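PDB 4BLO: packaging enzyme P4 from Pseudomonas phage phi6, which hydrolyses nucleoside triphosphates and, as a hexameric RecA-like motor, probably drives viral RNA into the procapsid. Local coordinates for residues P101-K106 against L219-D224; T122-A127 against V228-P233; S130-T135 against I255-G260. All blocks are in the same frame, centred on the assembly; numbering follows the deposited sequence.

Contact 1 of 3, residues P101-K106 against L219-D224; sequences PGLARK and LFTQYD
Arg105 and Leu103, in the loop ahead of strand 109-110, meet Asp224 and Thr221 at and just beyond the C-terminal end of helix 208-222. From CB, chi1 of 56° sets CG of Arg105 between its backbone N and carbonyl carbon, where CG lies 3.6 Å from Leu103 CD2. CD and NE continue the chain in extended form, NE 3.7 Å from Leu103 CD2. The guanidinium that follows has Leu103 CD1 over the centre of one face, 3.5 Å above its plane. NH1 turns back to its own loop in a weak bond to Lys106 O, while NH2 crosses to Asp224 OD1 at 2.9 Å, a nearly straight bond of 167°. OD1 is approached on its syn side and sits close to the guanidinium plane, yet the carboxylate plane is turned 76° from it. Leu103 CD1 also reaches Thr221 O at 3.4 Å, so the methyl touches both guanidinium and helix backbone. Gln222 NE2 comes to 3.1 Å from Pro101 O, at an angle too poor for a hydrogen bond. Asp224 OD2 pairs with Arg12 of helix 7-22. One carboxylate thus joins two arginines from separate parts of the chain, so its negative charge is probably well stabilised.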
ATOM      1  N   PRO L 101      20.791  -9.979 -21.433  1.00 42.01           N
ATOM      2  CA  PRO L 101      21.068 -11.319 -21.986  1.00 42.47           C
ATOM      3  C   PRO L 101      22.411 -11.898 -21.559  1.00 47.69           C
ATOM      4  O   PRO L 101      23.352 -11.161 -21.274  1.00 49.92           O
ATOM      5  CB  PRO L 101      21.048 -11.088 -23.499  1.00 45.96           C
ATOM      6  CG  PRO L 101      20.352  -9.779 -23.699  1.00 50.71           C
ATOM      7  CD  PRO L 101      20.735  -8.966 -22.507  1.00 44.86           C
ATOM      8  N   GLY L 102      22.470 -13.220 -21.515  1.00 44.20           N
ATOM      9  CA  GLY L 102      23.670 -13.975 -21.179  1.00 43.98           C
ATOM     10  C   GLY L 102      24.635 -14.051 -22.342  1.00 50.30           C
ATOM     11  O   GLY L 102      24.303 -13.642 -23.462  1.00 49.89           O
ATOM     12  N   LEU L 103      25.846 -14.576 -22.071  1.00 48.73           N
ATOM     13  CA  LEU L 103      26.924 -14.715 -23.042  1.00 50.93           C
ATOM     14  C   LEU L 103      26.921 -16.099 -23.672  1.00 59.00           C
ATOM     15  O   LEU L 103      27.023 -17.108 -22.965  1.00 59.02           O
ATOM     16  CB  LEU L 103      28.277 -14.465 -22.358  1.00 51.18           C
ATOM     17  CG  LEU L 103      29.051 -13.202 -22.687  1.00 56.85           C
ATOM     18  CD1 LEU L 103      30.453 -13.327 -22.167  1.00 58.61           C
ATOM     19  CD2 LEU L 103      29.111 -12.931 -24.182  1.00 61.93           C
ATOM     20  N   ALA L 104      26.836 -16.150 -25.005  1.00 59.04           N
ATOM     21  CA  ALA L 104      26.838 -17.420 -25.736  1.00 61.48           C
ATOM     22  C   ALA L 104      28.236 -18.057 -25.722  1.00 67.23           C
ATOM     23  O   ALA L 104      28.358 -19.282 -25.746  1.00 69.25           O
ATOM     24  CB  ALA L 104      26.366 -17.209 -27.160  1.00 63.91           C
ATOM     25  N   ARG L 105      29.276 -17.230 -25.671  1.00 62.27           N
ATOM     26  CA  ARG L 105      30.662 -17.688 -25.593  1.00 62.84           C
ATOM     27  C   ARG L 105      31.047 -17.954 -24.128  1.00 65.15           C
ATOM     28  O   ARG L 105      30.274 -17.643 -23.223  1.00 63.28           O
ATOM     29  CB  ARG L 105      31.617 -16.648 -26.231  1.00 62.41           C
ATOM     30  CG  ARG L 105      31.515 -15.247 -25.629  1.00 62.65           C
ATOM     31  CD  ARG L 105      32.571 -14.307 -26.149  1.00 71.62           C
ATOM     32  NE  ARG L 105      32.531 -13.018 -25.457  1.00 83.81           N
ATOM     33  CZ  ARG L 105      33.176 -12.748 -24.323  1.00 96.65           C
ATOM     34  NH1 ARG L 105      33.902 -13.688 -23.723  1.00 80.91           N
ATOM     35  NH2 ARG L 105      33.075 -11.547 -23.764  1.00 76.44           N
ATOM     36  N   LYS L 106      32.234 -18.538 -23.900  1.00 62.34           N
ATOM     37  CA  LYS L 106      32.767 -18.784 -22.558  1.00 60.19           C
ATOM     38  C   LYS L 106      33.199 -17.419 -21.965  1.00 56.66           C
ATOM     39  O   LYS L 106      33.841 -16.637 -22.683  1.00 56.64           O
ATOM     40  CB  LYS L 106      33.950 -19.786 -22.631  1.00 65.91           C
ATOM     41  CG  LYS L 106      34.472 -20.244 -21.266  1.00 80.09           C
ATOM     42  CD  LYS L 106      34.986 -21.674 -21.307  1.00 90.44           C
ATOM     43  CE  LYS L 106      35.007 -22.308 -19.934  1.00 96.25           C
ATOM     44  NZ  LYS L 106      35.121 -23.791 -20.002  1.00104.01           N
ATOM     45  N   LEU L 219      25.747  -7.983 -16.967  1.00 42.26           N
ATOM     46  CA  LEU L 219      26.270  -6.745 -17.543  1.00 42.20           C
ATOM     47  C   LEU L 219      27.810  -6.764 -17.454  1.00 47.86           C
ATOM     48  O   LEU L 219      28.490  -6.428 -18.420  1.00 49.94           O
ATOM     49  CB  LEU L 219      25.672  -5.552 -16.769  1.00 40.50           C
ATOM     50  CG  LEU L 219      25.202  -4.308 -17.533  1.00 43.78           C
ATOM     51  CD1 LEU L 219      24.266  -4.641 -18.672  1.00 43.42           C
ATOM     52  CD2 LEU L 219      24.515  -3.347 -16.600  1.00 41.43           C
ATOM     53  N   PHE L 220      28.356  -7.244 -16.323  1.00 42.48           N
ATOM     54  CA  PHE L 220      29.802  -7.366 -16.122  1.00 41.42           C
ATOM     55  C   PHE L 220      30.365  -8.571 -16.874  1.00 50.24           C
ATOM     56  O   PHE L 220      31.500  -8.493 -17.345  1.00 53.68           O
ATOM     57  CB  PHE L 220      30.155  -7.455 -14.633  1.00 40.21           C
ATOM     58  CG  PHE L 220      29.809  -6.223 -13.825  1.00 38.82           C
ATOM     59  CD1 PHE L 220      29.864  -4.957 -14.394  1.00 40.73           C
ATOM     60  CD2 PHE L 220      29.473  -6.327 -12.482  1.00 38.98           C
ATOM     61  CE1 PHE L 220      29.555  -3.818 -13.643  1.00 40.94           C
ATOM     62  CE2 PHE L 220      29.178  -5.186 -11.728  1.00 40.58           C
ATOM     63  CZ  PHE L 220      29.220  -3.940 -12.312  1.00 38.75           C
ATOM     64  N   THR L 221      29.585  -9.672 -17.005  1.00 45.49           N
ATOM     65  CA  THR L 221      30.013 -10.878 -17.731  1.00 46.59           C
ATOM     66  C   THR L 221      30.197 -10.550 -19.217  1.00 53.98           C
ATOM     67  O   THR L 221      31.171 -10.988 -19.825  1.00 57.56           O
ATOM     68  CB  THR L 221      29.013 -12.029 -17.529  1.00 48.77           C
ATOM     69  OG1 THR L 221      28.763 -12.199 -16.129  1.00 48.63           O
ATOM     70  CG2 THR L 221      29.492 -13.342 -18.145  1.00 39.08           C
ATOM     71  N   GLN L 222      29.283  -9.747 -19.777  1.00 48.63           N
ATOM     72  CA  GLN L 222      29.301  -9.314 -21.168  1.00 48.28           C
ATOM     73  C   GLN L 222      30.479  -8.362 -21.471  1.00 50.23           C
ATOM     74  O   GLN L 222      30.979  -8.374 -22.602  1.00 51.09           O
ATOM     75  CB  GLN L 222      27.984  -8.614 -21.494  1.00 48.55           C
ATOM     76  CG  GLN L 222      27.514  -8.899 -22.901  1.00 74.84           C
ATOM     77  CD  GLN L 222      26.030  -8.683 -23.026  1.00 97.11           C
ATOM     78  OE1 GLN L 222      25.548  -7.545 -22.945  1.00 91.19           O
ATOM     79  NE2 GLN L 222      25.277  -9.768 -23.242  1.00 85.63           N
ATOM     80  N   TYR L 223      30.911  -7.545 -20.474  1.00 42.34           N
ATOM     81  CA  TYR L 223      31.987  -6.561 -20.646  1.00 42.46           C
ATOM     82  C   TYR L 223      33.314  -6.987 -19.959  1.00 48.25           C
ATOM     83  O   TYR L 223      34.204  -6.158 -19.770  1.00 47.19           O
ATOM     84  CB  TYR L 223      31.521  -5.174 -20.167  1.00 40.85           C
ATOM     85  CG  TYR L 223      30.317  -4.665 -20.933  1.00 39.85           C
ATOM     86  CD1 TYR L 223      30.324  -4.606 -22.319  1.00 42.42           C
ATOM     87  CD2 TYR L 223      29.176  -4.231 -20.271  1.00 38.75           C
ATOM     88  CE1 TYR L 223      29.212  -4.161 -23.029  1.00 41.32           C
ATOM     89  CE2 TYR L 223      28.061  -3.768 -20.972  1.00 39.44           C
ATOM     90  CZ  TYR L 223      28.089  -3.720 -22.350  1.00 45.47           C
ATOM     91  OH  TYR L 223      26.994  -3.251 -23.044  1.00 47.44           O
ATOM     92  N   ASP L 224      33.454  -8.297 -19.654  1.00 46.34           N
ATOM     93  CA  ASP L 224      34.625  -8.964 -19.065  1.00 46.58           C
ATOM     94  C   ASP L 224      35.124  -8.310 -17.763  1.00 49.31           C
ATOM     95  O   ASP L 224      36.337  -8.289 -17.506  1.00 49.37           O
ATOM     96  CB  ASP L 224      35.779  -9.056 -20.082  1.00 51.08           C
ATOM     97  CG  ASP L 224      35.453  -9.692 -21.418  1.00 65.96           C
ATOM     98  OD1 ASP L 224      34.577 -10.598 -21.454  1.00 67.28           O
ATOM     99  OD2 ASP L 224      36.121  -9.340 -22.417  1.00 73.49           O
TER

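Contact 2 of 3, residues T122-A127 against V228-P233; sequences TALMGA and VMVVNP
Leu124 and Val230 sit side by side on neighbouring parallel strands, 120-126 and 226-231, at the heart of the RecA-like sheet; strand 120-126 is the one that runs into the P-loop. The tight part spans Thr122 to Leu124, laced by three backbone hydrogen bonds: Met229 N to Thr122 O at 2.8 Å, Leu124 N to Met229 O, and Val231 N to Leu124 O. Between them, the CA-H groups of Val228, Ala123 and Val230 lean on the same carbonyl oxygens. With CG anti to the backbone N (chi1 177°), Leu124 places CD2 4.0 Å from Val230 CG1, while Thr122 CB meets Val228 CG2 at 3.8 Å; Leu136 of helix 132-140 covers Leu124, Val228 and Val230. On the other face Ala123 CB touches Val231 CG2 at 3.9 Å, and helix 240-248 packs on Ala123 and Met125.

Past Met125 the strands part. Gly126 N stays 4.1 Å from Val231 O, too far for a hydrogen bond, and Gly126 O only brushes Asn232 and Pro233. Gly126 O instead accepts a bond from Lys132 NZ. Exposed Ala127, whose CB points away from the neighbouring segment, belongs to the ADP pocket. The last apolar link before this opening is made by the bent Met125 chain, whose terminal CE meets CG of the Pro233 ring at 3.8 Å.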
ATOM      1  N   THR L 122      30.380 -10.215  -7.773  1.00 31.87           N
ATOM      2  CA  THR L 122      30.590 -10.920  -6.520  1.00 31.40           C
ATOM      3  C   THR L 122      29.898 -10.062  -5.464  1.00 33.08           C
ATOM      4  O   THR L 122      29.991  -8.834  -5.539  1.00 32.46           O
ATOM      5  CB  THR L 122      32.074 -11.178  -6.298  1.00 41.52           C
ATOM      6  OG1 THR L 122      32.571 -11.953  -7.398  1.00 36.61           O
ATOM      7  CG2 THR L 122      32.360 -11.882  -4.973  1.00 41.85           C
ATOM      8  N   ALA L 123      29.127 -10.691  -4.548  1.00 27.60           N
ATOM      9  CA  ALA L 123      28.377  -9.942  -3.541  1.00 26.07           C
ATOM     10  C   ALA L 123      28.893 -10.229  -2.154  1.00 28.76           C
ATOM     11  O   ALA L 123      28.807 -11.351  -1.664  1.00 28.04           O
ATOM     12  CB  ALA L 123      26.880 -10.244  -3.633  1.00 25.86           C
ATOM     13  N   LEU L 124      29.438  -9.198  -1.527  1.00 26.93           N
ATOM     14  CA  LEU L 124      29.997  -9.291  -0.190  1.00 28.84           C
ATOM     15  C   LEU L 124      28.914  -8.909   0.809  1.00 37.61           C
ATOM     16  O   LEU L 124      28.641  -7.732   1.020  1.00 35.63           O
ATOM     17  CB  LEU L 124      31.270  -8.420  -0.085  1.00 28.60           C
ATOM     18  CG  LEU L 124      32.026  -8.274   1.225  1.00 32.71           C
ATOM     19  CD1 LEU L 124      32.666  -9.563   1.639  1.00 33.65           C
ATOM     20  CD2 LEU L 124      33.056  -7.196   1.083  1.00 35.49           C
ATOM     21  N   MET L 125      28.278  -9.956   1.390  1.00 39.13           N
ATOM     22  CA  MET L 125      27.177  -9.929   2.356  1.00 40.63           C
ATOM     23  C   MET L 125      27.651  -9.908   3.811  1.00 44.56           C
ATOM     24  O   MET L 125      28.786 -10.274   4.110  1.00 45.72           O
ATOM     25  CB  MET L 125      26.293 -11.173   2.149  1.00 44.00           C
ATOM     26  CG  MET L 125      25.294 -11.035   1.024  1.00 47.60           C
ATOM     27  SD  MET L 125      23.650 -11.378   1.661  1.00 53.25           S
ATOM     28  CE  MET L 125      22.704 -10.234   0.727  1.00 48.99           C
ATOM     29  N   GLY L 126      26.728  -9.551   4.693  1.00 39.41           N
ATOM     30  CA  GLY L 126      26.941  -9.527   6.133  1.00 39.81           C
ATOM     31  C   GLY L 126      26.080  -8.530   6.861  1.00 42.09           C
ATOM     32  O   GLY L 126      25.736  -7.480   6.311  1.00 40.83           O
ATOM     33  N   ALA L 127      25.752  -8.831   8.135  1.00 38.52           N
ATOM     34  CA  ALA L 127      25.014  -7.951   9.047  1.00 37.99           C
ATOM     35  C   ALA L 127      25.872  -6.707   9.305  1.00 42.71           C
ATOM     36  O   ALA L 127      27.027  -6.707   8.888  1.00 44.89           O
ATOM     37  CB  ALA L 127      24.721  -8.685  10.351  1.00 40.15           C
ATOM     38  N   VAL L 228      33.322  -6.619  -7.212  1.00 29.23           N
ATOM     39  CA  VAL L 228      32.890  -7.024  -5.873  1.00 28.60           C
ATOM     40  C   VAL L 228      32.025  -5.889  -5.309  1.00 31.15           C
ATOM     41  O   VAL L 228      32.521  -4.784  -5.121  1.00 31.37           O
ATOM     42  CB  VAL L 228      34.081  -7.373  -4.922  1.00 32.07           C
ATOM     43  CG1 VAL L 228      33.629  -7.470  -3.450  1.00 30.30           C
ATOM     44  CG2 VAL L 228      34.778  -8.655  -5.369  1.00 32.96           C
ATOM     45  N   MET L 229      30.753  -6.155  -5.050  1.00 28.41           N
ATOM     46  CA  MET L 229      29.836  -5.161  -4.468  1.00 28.78           C
ATOM     47  C   MET L 229      29.472  -5.557  -3.055  1.00 30.05           C
ATOM     48  O   MET L 229      29.063  -6.704  -2.847  1.00 28.26           O
ATOM     49  CB  MET L 229      28.550  -5.004  -5.309  1.00 31.14           C
ATOM     50  CG  MET L 229      28.799  -4.502  -6.705  1.00 36.13           C
ATOM     51  SD  MET L 229      27.319  -3.799  -7.461  1.00 41.07           S
ATOM     52  CE  MET L 229      26.251  -5.200  -7.468  1.00 38.37           C
ATOM     53  N   VAL L 230      29.619  -4.634  -2.075  1.00 26.35           N
ATOM     54  CA  VAL L 230      29.237  -4.979  -0.700  1.00 26.80           C
ATOM     55  C   VAL L 230      27.753  -4.674  -0.577  1.00 33.05           C
ATOM     56  O   VAL L 230      27.309  -3.565  -0.898  1.00 32.14           O
ATOM     57  CB  VAL L 230      30.101  -4.427   0.473  1.00 31.12           C
ATOM     58  CG1 VAL L 230      31.349  -3.719  -0.005  1.00 30.95           C
ATOM     59  CG2 VAL L 230      29.306  -3.593   1.480  1.00 30.82           C
ATOM     60  N   VAL L 231      26.979  -5.715  -0.223  1.00 32.39           N
ATOM     61  CA  VAL L 231      25.522  -5.656  -0.161  1.00 33.04           C
ATOM     62  C   VAL L 231      25.065  -5.843   1.315  1.00 39.73           C
ATOM     63  O   VAL L 231      25.243  -6.910   1.918  1.00 39.60           O
ATOM     64  CB  VAL L 231      24.837  -6.625  -1.195  1.00 36.75           C
ATOM     65  CG1 VAL L 231      25.309  -6.323  -2.611  1.00 36.25           C
ATOM     66  CG2 VAL L 231      25.103  -8.088  -0.895  1.00 37.21           C
ATOM     67  N   ASN L 232      24.571  -4.740   1.913  1.00 37.86           N
ATOM     68  CA  ASN L 232      24.111  -4.731   3.300  1.00 39.32           C
ATOM     69  C   ASN L 232      22.573  -4.699   3.299  1.00 46.35           C
ATOM     70  O   ASN L 232      21.966  -3.669   2.983  1.00 44.20           O
ATOM     71  CB  ASN L 232      24.718  -3.559   4.104  1.00 39.58           C
ATOM     72  CG  ASN L 232      24.618  -3.689   5.626  1.00 64.39           C
ATOM     73  OD1 ASN L 232      23.579  -4.076   6.209  1.00 50.09           O
ATOM     74  ND2 ASN L 232      25.690  -3.300   6.313  1.00 60.25           N
ATOM     75  N   PRO L 233      21.922  -5.829   3.635  1.00 47.34           N
ATOM     76  CA  PRO L 233      20.446  -5.855   3.589  1.00 48.53           C
ATOM     77  C   PRO L 233      19.766  -5.521   4.920  1.00 56.95           C
ATOM     78  O   PRO L 233      20.244  -5.930   5.984  1.00 57.98           O
ATOM     79  CB  PRO L 233      20.144  -7.297   3.172  1.00 50.06           C
ATOM     80  CG  PRO L 233      21.381  -8.103   3.609  1.00 54.41           C
ATOM     81  CD  PRO L 233      22.481  -7.153   3.985  1.00 49.45           C
TER

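Contact 3 of 3, residues S130-T135 against I255-G260; sequences SGKSIT and ILCADG. With CA (calcium ion), chain B; ADP (adenosine-5'-diphosphate), chain C.
The Ser130 and Cys257 peptides are the flat groups through which the P-loop meets the end of strand 253-258. Gly260 N stands above the plane of the Ser130 carbonyl, 53° out of it, and donates a hydrogen bond of 2.7 Å to Ser130 O. Cys257 O in turn is met by Ser130 CB at 3.5 Å, while Ser130 OG bonds back to Ala127 O. The next carbonyl, Gly131 O, accepts from Thr135 OG1 at 2.6 Å, nearly in line with its C=O bond, and also from Thr135 N one helical turn on. Cys257 SG lies against this doubly held oxygen and 3.8 Å from Thr135 OG1, filling the gap between strand and helix 132-140. Gly131 has no CB to collide with Gly260 CA, so the two CA atoms come to 4.1 Å.

The other side of the loop holds ADP. O1B of the beta-phosphate is gripped by Lys132 twice, from its backbone N in a nearly straight bond (168°) and from NZ at 2.7 Å, with further bonds from Gly131 N and, weakly, Ser130 N. The lysine chain bends at chi3 and chi4, and the bend at chi4 (-63°) swings NZ round to the phosphate. The cation and the helix N-terminus would both help neutralise the phosphate charge. Ser133 N and Ile134 N hold O2B and O2A. Ser133 OG binds the calcium ion at 2.3 Å, as does ADP O2B at 2.5 Å, and this hydroxyl also bonds to Asp187. Gly260 borders the ribose, its CA facing O3', which would crowd a CB there. Strand, phosphate-wrapping loop and helix, with lysine and serine at the helix start, form the Walker A motif of P-loop NTPases.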
ATOM      1  N   SER L 130      29.830  -6.730  10.642  1.00 36.68           N
ATOM      2  CA  SER L 130      30.227  -8.135  10.484  1.00 36.27           C
ATOM      3  C   SER L 130      31.641  -8.248   9.932  1.00 37.56           C
ATOM      4  O   SER L 130      32.204  -9.347   9.919  1.00 37.38           O
ATOM      5  CB  SER L 130      29.261  -8.872   9.560  1.00 38.92           C
ATOM      6  OG  SER L 130      29.168  -8.243   8.294  1.00 45.22           O
ATOM      7  N   GLY L 131      32.178  -7.128   9.455  1.00 32.09           N
ATOM      8  CA  GLY L 131      33.511  -7.047   8.895  1.00 32.22           C
ATOM      9  C   GLY L 131      33.582  -7.099   7.385  1.00 35.06           C
ATOM     10  O   GLY L 131      34.542  -7.646   6.853  1.00 36.68           O
ATOM     11  N   LYS L 132      32.583  -6.522   6.692  1.00 29.71           N
ATOM     12  CA  LYS L 132      32.546  -6.496   5.224  1.00 29.02           C
ATOM     13  C   LYS L 132      33.636  -5.563   4.669  1.00 33.48           C
ATOM     14  O   LYS L 132      34.479  -6.010   3.889  1.00 34.42           O
ATOM     15  CB  LYS L 132      31.161  -6.067   4.694  1.00 30.27           C
ATOM     16  CG  LYS L 132      30.014  -6.978   5.090  1.00 37.54           C
ATOM     17  CD  LYS L 132      28.654  -6.489   4.538  1.00 37.66           C
ATOM     18  CE  LYS L 132      28.115  -5.251   5.212  1.00 39.63           C
ATOM     19  NZ  LYS L 132      27.829  -5.436   6.667  1.00 39.43           N
ATOM     20  N   SER L 133      33.637  -4.284   5.106  1.00 29.12           N
ATOM     21  CA  SER L 133      34.582  -3.257   4.678  1.00 29.41           C
ATOM     22  C   SER L 133      36.030  -3.648   5.020  1.00 39.97           C
ATOM     23  O   SER L 133      36.934  -3.380   4.225  1.00 41.23           O
ATOM     24  CB  SER L 133      34.223  -1.911   5.302  1.00 29.57           C
ATOM     25  OG  SER L 133      32.950  -1.467   4.863  1.00 30.56           O
ATOM     26  N   ILE L 134      36.233  -4.319   6.177  1.00 38.49           N
ATOM     27  CA  ILE L 134      37.529  -4.820   6.653  1.00 39.64           C
ATOM     28  C   ILE L 134      38.021  -5.924   5.717  1.00 41.64           C
ATOM     29  O   ILE L 134      39.156  -5.845   5.256  1.00 40.55           O
ATOM     30  CB  ILE L 134      37.423  -5.281   8.139  1.00 44.00           C
ATOM     31  CG1 ILE L 134      37.699  -4.102   9.103  1.00 45.52           C
ATOM     32  CG2 ILE L 134      38.252  -6.535   8.490  1.00 45.91           C
ATOM     33  CD1 ILE L 134      39.166  -3.430   9.073  1.00 57.95           C
ATOM     34  N   THR L 135      37.156  -6.914   5.409  1.00 38.93           N
ATOM     35  CA  THR L 135      37.471  -8.036   4.518  1.00 40.56           C
ATOM     36  C   THR L 135      37.793  -7.502   3.118  1.00 45.64           C
ATOM     37  O   THR L 135      38.788  -7.923   2.519  1.00 45.66           O
ATOM     38  CB  THR L 135      36.321  -9.049   4.487  1.00 44.15           C
ATOM     39  OG1 THR L 135      36.101  -9.517   5.809  1.00 43.01           O
ATOM     40  CG2 THR L 135      36.607 -10.232   3.576  1.00 42.54           C
ATOM     41  N   ILE L 255      30.151 -13.879  -0.983  1.00 30.97           N
ATOM     42  CA  ILE L 255      30.897 -13.967   0.273  1.00 31.36           C
ATOM     43  C   ILE L 255      30.006 -13.527   1.421  1.00 35.80           C
ATOM     44  O   ILE L 255      29.438 -12.433   1.359  1.00 35.17           O
ATOM     45  CB  ILE L 255      32.198 -13.110   0.264  1.00 33.79           C
ATOM     46  CG1 ILE L 255      33.072 -13.343  -0.987  1.00 33.46           C
ATOM     47  CG2 ILE L 255      32.993 -13.312   1.554  1.00 35.45           C
ATOM     48  CD1 ILE L 255      33.901 -12.124  -1.401  1.00 30.68           C
ATOM     49  N   LEU L 256      29.907 -14.359   2.476  1.00 32.72           N
ATOM     50  CA  LEU L 256      29.178 -14.014   3.686  1.00 31.83           C
ATOM     51  C   LEU L 256      30.185 -13.678   4.780  1.00 38.64           C
ATOM     52  O   LEU L 256      31.187 -14.372   4.930  1.00 40.76           O
ATOM     53  CB  LEU L 256      28.205 -15.130   4.139  1.00 32.07           C
ATOM     54  CG  LEU L 256      27.310 -14.812   5.401  1.00 35.09           C
ATOM     55  CD1 LEU L 256      26.313 -13.682   5.140  1.00 31.38           C
ATOM     56  CD2 LEU L 256      26.605 -16.050   5.925  1.00 36.81           C
ATOM     57  N   CYS L 257      29.927 -12.598   5.512  1.00 35.95           N
ATOM     58  CA  CYS L 257      30.735 -12.134   6.635  1.00 37.22           C
ATOM     59  C   CYS L 257      29.947 -12.228   7.904  1.00 40.20           C
ATOM     60  O   CYS L 257      28.759 -11.906   7.953  1.00 38.20           O
ATOM     61  CB  CYS L 257      31.228 -10.711   6.417  1.00 37.46           C
ATOM     62  SG  CYS L 257      32.532 -10.563   5.184  1.00 41.58           S
ATOM     63  N   ALA L 258      30.645 -12.613   8.948  1.00 38.35           N
ATOM     64  CA  ALA L 258      30.120 -12.771  10.287  1.00 39.09           C
ATOM     65  C   ALA L 258      31.274 -12.743  11.271  1.00 46.71           C
ATOM     66  O   ALA L 258      32.266 -13.476  11.104  1.00 47.29           O
ATOM     67  CB  ALA L 258      29.339 -14.077  10.395  1.00 40.41           C
ATOM     68  N   ASP L 259      31.150 -11.859  12.277  1.00 45.02           N
ATOM     69  CA  ASP L 259      32.090 -11.642  13.389  1.00 47.72           C
ATOM     70  C   ASP L 259      33.527 -11.355  12.904  1.00 54.46           C
ATOM     71  O   ASP L 259      34.483 -11.950  13.414  1.00 56.29           O
ATOM     72  CB  ASP L 259      32.069 -12.835  14.374  1.00 52.01           C
ATOM     73  CG  ASP L 259      30.685 -13.162  14.920  1.00 66.82           C
ATOM     74  OD1 ASP L 259      30.227 -12.456  15.851  1.00 69.56           O
ATOM     75  OD2 ASP L 259      30.051 -14.106  14.400  1.00 71.13           O
ATOM     76  N   GLY L 260      33.653 -10.456  11.924  1.00 51.03           N
ATOM     77  CA  GLY L 260      34.939 -10.039  11.357  1.00 51.58           C
ATOM     78  C   GLY L 260      35.584 -10.972  10.357  1.00 58.01           C
ATOM     79  O   GLY L 260      36.567 -10.587   9.710  1.00 58.75           O
TER
HETATM   80 CA    CA B 400      31.425  -0.579   6.270  1.00 50.23          CA
HETATM   81  PB  ADP C 401      30.815  -3.569   8.126  1.00 44.43           P
HETATM   82  O1B ADP C 401      30.235  -4.980   7.874  1.00 42.78           O
HETATM   83  O2B ADP C 401      31.410  -3.031   6.819  1.00 45.14           O
HETATM   84  O3B ADP C 401      29.737  -2.637   8.613  1.00 39.84           O
HETATM   85  PA  ADP C 401      33.458  -3.091   9.301  1.00 56.28           P
HETATM   86  O1A ADP C 401      33.453  -1.588   8.967  1.00 57.28           O
HETATM   87  O2A ADP C 401      34.295  -3.802   8.307  1.00 55.55           O
HETATM   88  O3A ADP C 401      31.961  -3.660   9.241  1.00 49.36           O
HETATM   89  O5' ADP C 401      34.047  -3.328  10.752  1.00 62.70           O
HETATM   90  C5' ADP C 401      33.715  -4.518  11.495  1.00 65.54           C
HETATM   91  C4' ADP C 401      34.490  -4.564  12.784  1.00 68.46           C
HETATM   92  O4' ADP C 401      34.122  -3.436  13.606  1.00 68.89           O
HETATM   93  C3' ADP C 401      34.196  -5.792  13.640  1.00 71.89           C
HETATM   94  O3' ADP C 401      34.986  -6.912  13.256  1.00 72.92           O
HETATM   95  C2' ADP C 401      34.498  -5.287  15.051  1.00 74.12           C
HETATM   96  O2' ADP C 401      35.879  -5.357  15.384  1.00 76.72           O
HETATM   97  C1' ADP C 401      34.027  -3.829  14.965  1.00 72.54           C
HETATM   98  N9  ADP C 401      32.662  -3.601  15.443  1.00 73.50           N
HETATM   99  C8  ADP C 401      31.542  -3.357  14.692  1.00 73.44           C
HETATM  100  N7  ADP C 401      30.446  -3.197  15.394  1.00 74.57           N
HETATM  101  C5  ADP C 401      30.877  -3.344  16.708  1.00 75.05           C
HETATM  102  C6  ADP C 401      30.196  -3.288  17.944  1.00 75.86           C
HETATM  103  N6  ADP C 401      28.875  -3.131  18.058  1.00 74.89           N
HETATM  104  N1  ADP C 401      30.928  -3.455  19.072  1.00 77.60           N
HETATM  105  C2  ADP C 401      32.242  -3.681  18.961  1.00 77.85           C
HETATM  106  N3  ADP C 401      32.986  -3.771  17.855  1.00 75.97           N
HETATM  107  C4  ADP C 401      32.239  -3.588  16.752  1.00 74.50           C

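How the contacts relate
Contacts 2 and 3 belong to one buried nucleotide-binding core, their centres 9 Å apart: strand 120-126 is the middle neighbour between 226-231 and 253-258 and leads directly into the loop and helix of contact 3. Contact 1 is partly buried, about 29 Å from contact 3 between centres and on the opposite side of the chain's centre, though helix 208-222 is followed directly by strand 226-231 of contact 2. Chemistry follows position. The sheet interior relies on backbone bonds and apolar side chains, the pocket on amides, a lysine and a metal ion around phosphates, and the outer contact on a charged pair beside a leucine, near another subunit.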